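Local coordinates for protein N-acyl-D-glutamate deacylase (Bordetella bronchiseptica, PDB 3GIQ) that hydrolyses N-acyl-D-glutamates to D-glutamate and a carboxylate, probably through zinc-assisted attack of water on the amide, as in other amidohydrolases, at residues H248-M253 with F344-D349; Y282-S287 with R372-L377. All coordinates share one frame; numbering follows the deposited sequence.

How the interactions relate
The two contacts lie about 12 Å apart, centre to centre, on the same side of the chain's centre, and both reach the bound phosphonamidate. Their segments alternate along the chain: 248-253, 282-287, 344-349, then 372-377. The loops of 248-253 and 282-287 follow the neighbouring parallel strands 243-246 and 277-281, while strands 286-290 and 339-344 pair in a small antiparallel sheet, bringing interaction 1 against interaction 2. A probable hydrogen bond from Met346 N to Pro285 O ties them, and the Tyr282 hydroxyl packs on Lys250 and Met346. Interaction 1 supplies a zinc ligand and a lysine, interaction 2 a tyrosine, a serine and an arginine, so together they build much of the D-glutamate pocket.

Interaction 1: H248-M253 with F344-D349; sequences HHKCMM and FAMDED. With ZN (zinc ion), chain D; G01 (N-[(R)-hydroxy(methyl)phosphoryl]-D-glutamic acid), chain C.
Ala345 and Met346 lie against the run from Lys250 to Met253, close to the bound phosphonamidate. At the start of that segment, His248 stands back from 344-349 and serves the metal: its NE2 binds zinc at 2.2 Å, while OXT of the ligand sits over one face of the ring, toward the rim. Lys250 comes next. Its chain bends at chi3 (76°) and chi4 (61°), turning the ammonium back from Met346 toward the ligand. There NZ donates to OXT of G01 at 2.8 Å and to the His248 carbonyl O, in the plane of that carbonyl, and a salt bridge to Glu222 probably helps balance its charge. The aliphatic part of the lysine crosses the bent Met346 side chain, with Lys250 CE and Met346 CE 3.9 Å apart. Cys251 contributes its backbone: a water bridges Cys251 O to the backbone N of Asp347, the residue at the N-cap of helix 348-356, where Asp347 OD1 accepts from Asp349 N at 2.8 Å. The Met252 side chain lies between the ligand and Ala345 and Met346, its CG on Met346 SD and its CE 4.0 Å from Ala345 CB; the same CE approaches OE1 of G01 to 3.4 Å. Finally Met253 N donates to Ala345 O at 2.8 Å, the direct hydrogen bond between the segments. That oxygen is also met by the CA-H of Met252 and by the indole N-H of Trp257, while Met253 SD rests against the Ala345 methyl. With Cys95, His218 and OPB of G01 completing the zinc coordination, this is the metal site of an amidohydrolase TIM barrel, to which the loop after strand 243-246 contributes His248, occupied by a phosphonamidate that probably mimics the tetrahedral intermediate.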
# COMPACT_ATOMS: atom_id res chain seq x y z
N HIS A 248 6.62 2.03 -4.00
CA HIS A 248 7.64 2.47 -3.05
C HIS A 248 8.91 2.96 -3.73
O HIS A 248 10.00 2.42 -3.52
CB HIS A 248 7.97 1.33 -2.06
CG HIS A 248 8.25 0.01 -2.71
ND1 HIS A 248 9.21 -0.15 -3.69
CD2 HIS A 248 7.73 -1.22 -2.49
CE1 HIS A 248 9.28 -1.43 -4.04
NE2 HIS A 248 8.39 -2.10 -3.32
N HIS A 249 8.78 4.01 -4.53
CA HIS A 249 9.92 4.55 -5.25
C HIS A 249 11.00 5.03 -4.28
O HIS A 249 10.71 5.73 -3.31
CB HIS A 249 9.49 5.69 -6.18
CG HIS A 249 10.56 6.10 -7.14
ND1 HIS A 249 11.39 5.19 -7.76
CD2 HIS A 249 10.93 7.32 -7.60
CE1 HIS A 249 12.23 5.82 -8.56
NE2 HIS A 249 11.97 7.12 -8.48
N LYS A 250 12.24 4.66 -4.58
CA LYS A 250 13.35 5.00 -3.71
C LYS A 250 14.68 4.81 -4.44
O LYS A 250 14.71 4.29 -5.55
CB LYS A 250 13.35 4.06 -2.51
CG LYS A 250 13.66 2.61 -2.93
CD LYS A 250 13.81 1.64 -1.76
CE LYS A 250 12.47 1.27 -1.15
NZ LYS A 250 11.57 0.60 -2.13
N CYS A 251 15.76 5.21 -3.78
CA CYS A 251 17.11 5.03 -4.29
C CYS A 251 17.92 4.47 -3.12
O CYS A 251 18.15 5.17 -2.14
CB CYS A 251 17.70 6.36 -4.76
SG CYS A 251 16.89 7.05 -6.20
N MET A 252 18.32 3.21 -3.23
CA MET A 252 19.07 2.55 -2.17
C MET A 252 20.58 2.59 -2.37
O MET A 252 21.08 2.51 -3.50
CB MET A 252 18.63 1.09 -2.05
CG MET A 252 17.17 0.93 -1.65
SD MET A 252 16.70 -0.80 -1.54
CE MET A 252 17.44 -1.24 0.05
N MET A 253 21.29 2.71 -1.25
CA MET A 253 22.76 2.77 -1.20
C MET A 253 23.26 4.19 -1.48
O MET A 253 22.81 4.84 -2.42
CB MET A 253 23.38 1.78 -2.18
CG MET A 253 22.85 0.35 -2.05
SD MET A 253 22.88 -0.31 -0.37
CE MET A 253 24.65 -0.67 -0.18
N PHE A 344 18.40 -0.09 6.29
CA PHE A 344 18.54 1.36 6.35
C PHE A 344 19.50 1.76 5.24
O PHE A 344 20.72 1.82 5.44
CB PHE A 344 19.07 1.76 7.73
CG PHE A 344 18.16 1.33 8.86
CD1 PHE A 344 16.99 2.02 9.13
CD2 PHE A 344 18.46 0.20 9.61
CE1 PHE A 344 16.12 1.60 10.13
CE2 PHE A 344 17.59 -0.24 10.62
CZ PHE A 344 16.42 0.47 10.87
N ALA A 345 18.95 2.05 4.06
CA ALA A 345 19.79 2.37 2.92
C ALA A 345 19.35 3.56 2.07
O ALA A 345 19.87 3.77 0.98
CB ALA A 345 19.91 1.14 2.03
N MET A 346 18.39 4.34 2.56
CA MET A 346 17.94 5.50 1.79
C MET A 346 18.27 6.82 2.48
O MET A 346 18.59 6.86 3.67
CB MET A 346 16.43 5.42 1.54
CG MET A 346 16.00 4.26 0.65
SD MET A 346 15.52 2.78 1.57
CE MET A 346 13.82 3.19 1.97
N ASP A 347 18.19 7.90 1.70
CA ASP A 347 18.44 9.26 2.17
C ASP A 347 17.06 9.86 2.45
O ASP A 347 16.28 10.08 1.52
CB ASP A 347 19.13 10.07 1.07
CG ASP A 347 19.35 11.53 1.45
OD1 ASP A 347 18.80 11.99 2.47
OD2 ASP A 347 20.07 12.23 0.70
N GLU A 348 16.75 10.10 3.72
CA GLU A 348 15.45 10.65 4.09
C GLU A 348 15.12 11.96 3.39
O GLU A 348 13.94 12.27 3.16
CB GLU A 348 15.36 10.83 5.61
CG GLU A 348 14.03 11.42 6.10
CD GLU A 348 12.85 10.49 5.90
OE1 GLU A 348 11.75 10.81 6.40
OE2 GLU A 348 13.00 9.43 5.24
N ASP A 349 16.14 12.75 3.04
CA ASP A 349 15.87 14.01 2.35
C ASP A 349 15.34 13.70 0.96
O ASP A 349 14.50 14.42 0.43
CB ASP A 349 17.13 14.86 2.22
CG ASP A 349 17.59 15.42 3.56
OD1 ASP A 349 16.72 15.78 4.38
OD2 ASP A 349 18.81 15.51 3.77
ZN ZN D . 8.06 -4.25 -3.27
CD G01 C . 14.31 -3.59 -0.83
CG G01 C . 12.94 -2.90 -0.93
CB G01 C . 11.88 -3.74 -0.19
CA G01 C . 10.42 -3.24 -0.11
C G01 C . 10.40 -1.90 0.67
C6 G01 C . 7.76 -6.34 0.53
P G01 C . 8.31 -4.91 -0.38
OPA G01 C . 7.07 -3.90 -0.45
OPB G01 C . 8.73 -5.32 -1.74
N G01 C . 9.46 -4.19 0.51
O G01 C . 10.30 -1.93 1.91
OXT G01 C . 10.48 -0.86 -0.01
OE1 G01 C . 14.91 -3.51 0.26
OE2 G01 C . 14.70 -4.18 -1.85
O HOH W 1 17.43 7.78 -1.11

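Interaction 2: Y282-S287 with R372-L377; sequences YPYPGS and RPHPRL. With G01 (N-[(R)-hydroxy(methyl)phosphoryl]-D-glutamic acid), chain C.
Arg376 lies over one face of the Tyr282 ring in a cation-pi pair, in the pocket that holds the D-glutamate part of the ligand, probably the substrate site of this amidohydrolase barrel. The guanidinium carbon CZ is 4.4 Å from the ring centroid of Tyr282, 18° off the normal, and Arg376 CD sits above the same ring as a CH-pi contact. With CG between the backbone N and the carbonyl carbon (chi1 67°), the Arg376 chain runs extended from CG to NE, which carries the charged end past the ring to the ligand. His374 and Tyr284 join Tyr282 in an aromatic cluster. The His374 ring turns its edge to the face of Tyr284, the planes nearly perpendicular at 88° and the centroids 4.9 Å apart, while Arg376 CD covers a face of the imidazole. The Tyr284 ring also packs on Pro375 CG and Arg376 CB. This packing probably helps hold Tyr282 and Arg376 in place. Tyr282 OH donates to OXT of G01 at 2.7 Å, near the plane of the ring; from strand 286-290, Ser287 OG donates to OE1 at the other end of the D-glutamate moiety. The remaining oxygen of the alpha-carboxylate, O of G01, meets the edge of the guanidinium, taking a hydrogen bond from Arg376 NH1 at 2.7 Å and a weak one from Arg376 NH2 at 3.1 Å.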
# COMPACT_ATOMS: atom_id res chain seq x y z
N TYR A 282 6.60 5.43 1.41
CA TYR A 282 6.28 5.35 2.82
C TYR A 282 7.32 6.34 3.34
O TYR A 282 8.43 6.41 2.81
CB TYR A 282 6.45 3.94 3.39
CG TYR A 282 7.69 3.20 2.94
CD1 TYR A 282 8.92 3.42 3.56
CD2 TYR A 282 7.62 2.27 1.91
CE1 TYR A 282 10.06 2.72 3.16
CE2 TYR A 282 8.75 1.56 1.50
CZ TYR A 282 9.96 1.79 2.13
OH TYR A 282 11.07 1.09 1.74
N PRO A 283 6.98 7.13 4.37
CA PRO A 283 7.88 8.14 4.94
C PRO A 283 9.03 7.69 5.84
O PRO A 283 9.16 8.19 6.96
CB PRO A 283 6.91 9.07 5.65
CG PRO A 283 5.91 8.10 6.21
CD PRO A 283 5.68 7.13 5.07
N TYR A 284 9.87 6.79 5.35
CA TYR A 284 11.01 6.28 6.13
C TYR A 284 12.20 5.98 5.22
O TYR A 284 12.02 5.63 4.05
CB TYR A 284 10.62 5.00 6.86
CG TYR A 284 9.41 5.12 7.76
CD1 TYR A 284 9.54 5.30 9.14
CD2 TYR A 284 8.13 5.00 7.23
CE1 TYR A 284 8.41 5.35 9.97
CE2 TYR A 284 7.00 5.06 8.04
CZ TYR A 284 7.15 5.23 9.40
OH TYR A 284 6.02 5.25 10.19
N PRO A 285 13.43 6.09 5.76
CA PRO A 285 14.67 5.84 5.02
C PRO A 285 15.16 4.40 5.14
O PRO A 285 16.30 4.09 4.82
CB PRO A 285 15.64 6.83 5.65
CG PRO A 285 15.25 6.75 7.09
CD PRO A 285 13.72 6.74 7.05
N GLY A 286 14.29 3.52 5.63
CA GLY A 286 14.66 2.12 5.75
C GLY A 286 13.59 1.28 5.08
O GLY A 286 12.41 1.58 5.20
N SER A 287 13.99 0.25 4.34
CA SER A 287 13.01 -0.61 3.68
C SER A 287 12.81 -1.87 4.51
O SER A 287 13.41 -2.01 5.58
CB SER A 287 13.51 -0.99 2.28
OG SER A 287 14.67 -1.81 2.35
N ARG A 372 8.43 -8.51 14.41
CA ARG A 372 8.90 -7.19 14.84
C ARG A 372 8.96 -6.38 13.55
O ARG A 372 10.03 -6.19 12.97
CB ARG A 372 10.28 -7.28 15.49
CG ARG A 372 10.78 -5.96 16.06
CD ARG A 372 9.86 -5.45 17.16
NE ARG A 372 9.83 -6.35 18.31
CZ ARG A 372 10.84 -6.51 19.16
NH1 ARG A 372 11.96 -5.82 19.00
NH2 ARG A 372 10.73 -7.37 20.17
N PRO A 373 7.81 -5.88 13.10
CA PRO A 373 7.69 -5.09 11.87
C PRO A 373 8.32 -3.72 11.83
O PRO A 373 8.67 -3.13 12.86
CB PRO A 373 6.19 -5.01 11.66
CG PRO A 373 5.69 -4.86 13.07
CD PRO A 373 6.51 -5.92 13.81
N HIS A 374 8.45 -3.22 10.61
CA HIS A 374 8.95 -1.88 10.35
C HIS A 374 7.78 -1.02 10.83
O HIS A 374 6.62 -1.34 10.54
CB HIS A 374 9.17 -1.75 8.84
CG HIS A 374 9.59 -0.38 8.40
ND1 HIS A 374 10.64 -0.17 7.54
CD2 HIS A 374 9.08 0.84 8.68
CE1 HIS A 374 10.76 1.12 7.30
NE2 HIS A 374 9.83 1.76 7.98
N PRO A 375 8.05 0.06 11.57
CA PRO A 375 7.00 0.94 12.10
C PRO A 375 6.02 1.55 11.09
O PRO A 375 4.96 2.02 11.48
CB PRO A 375 7.80 2.02 12.84
CG PRO A 375 9.09 2.07 12.08
CD PRO A 375 9.39 0.60 11.88
N ARG A 376 6.38 1.52 9.81
CA ARG A 376 5.50 2.07 8.77
C ARG A 376 4.15 1.37 8.81
O ARG A 376 3.15 1.91 8.33
CB ARG A 376 6.14 1.89 7.40
CG ARG A 376 6.27 0.45 6.95
CD ARG A 376 7.20 0.33 5.77
NE ARG A 376 7.25 -1.03 5.23
CZ ARG A 376 8.18 -1.46 4.38
NH1 ARG A 376 9.15 -0.64 3.98
NH2 ARG A 376 8.13 -2.69 3.92
N LEU A 377 4.12 0.17 9.38
CA LEU A 377 2.89 -0.60 9.49
C LEU A 377 1.83 0.17 10.27
O LEU A 377 0.64 0.15 9.94
CB LEU A 377 3.16 -1.93 10.19
CG LEU A 377 1.97 -2.85 10.48
CD1 LEU A 377 1.34 -3.33 9.18
CD2 LEU A 377 2.45 -4.04 11.30
CD G01 C . 14.31 -3.59 -0.83
CG G01 C . 12.94 -2.90 -0.93
CB G01 C . 11.88 -3.74 -0.19
CA G01 C . 10.42 -3.24 -0.11
C G01 C . 10.40 -1.90 0.67
C6 G01 C . 7.76 -6.34 0.53
P G01 C . 8.31 -4.91 -0.38
OPA G01 C . 7.07 -3.90 -0.45
OPB G01 C . 8.73 -5.32 -1.74
N G01 C . 9.46 -4.19 0.51
O G01 C . 10.30 -1.93 1.91
OXT G01 C . 10.48 -0.86 -0.01
OE1 G01 C . 14.91 -3.51 0.26
OE2 G01 C . 14.70 -4.18 -1.85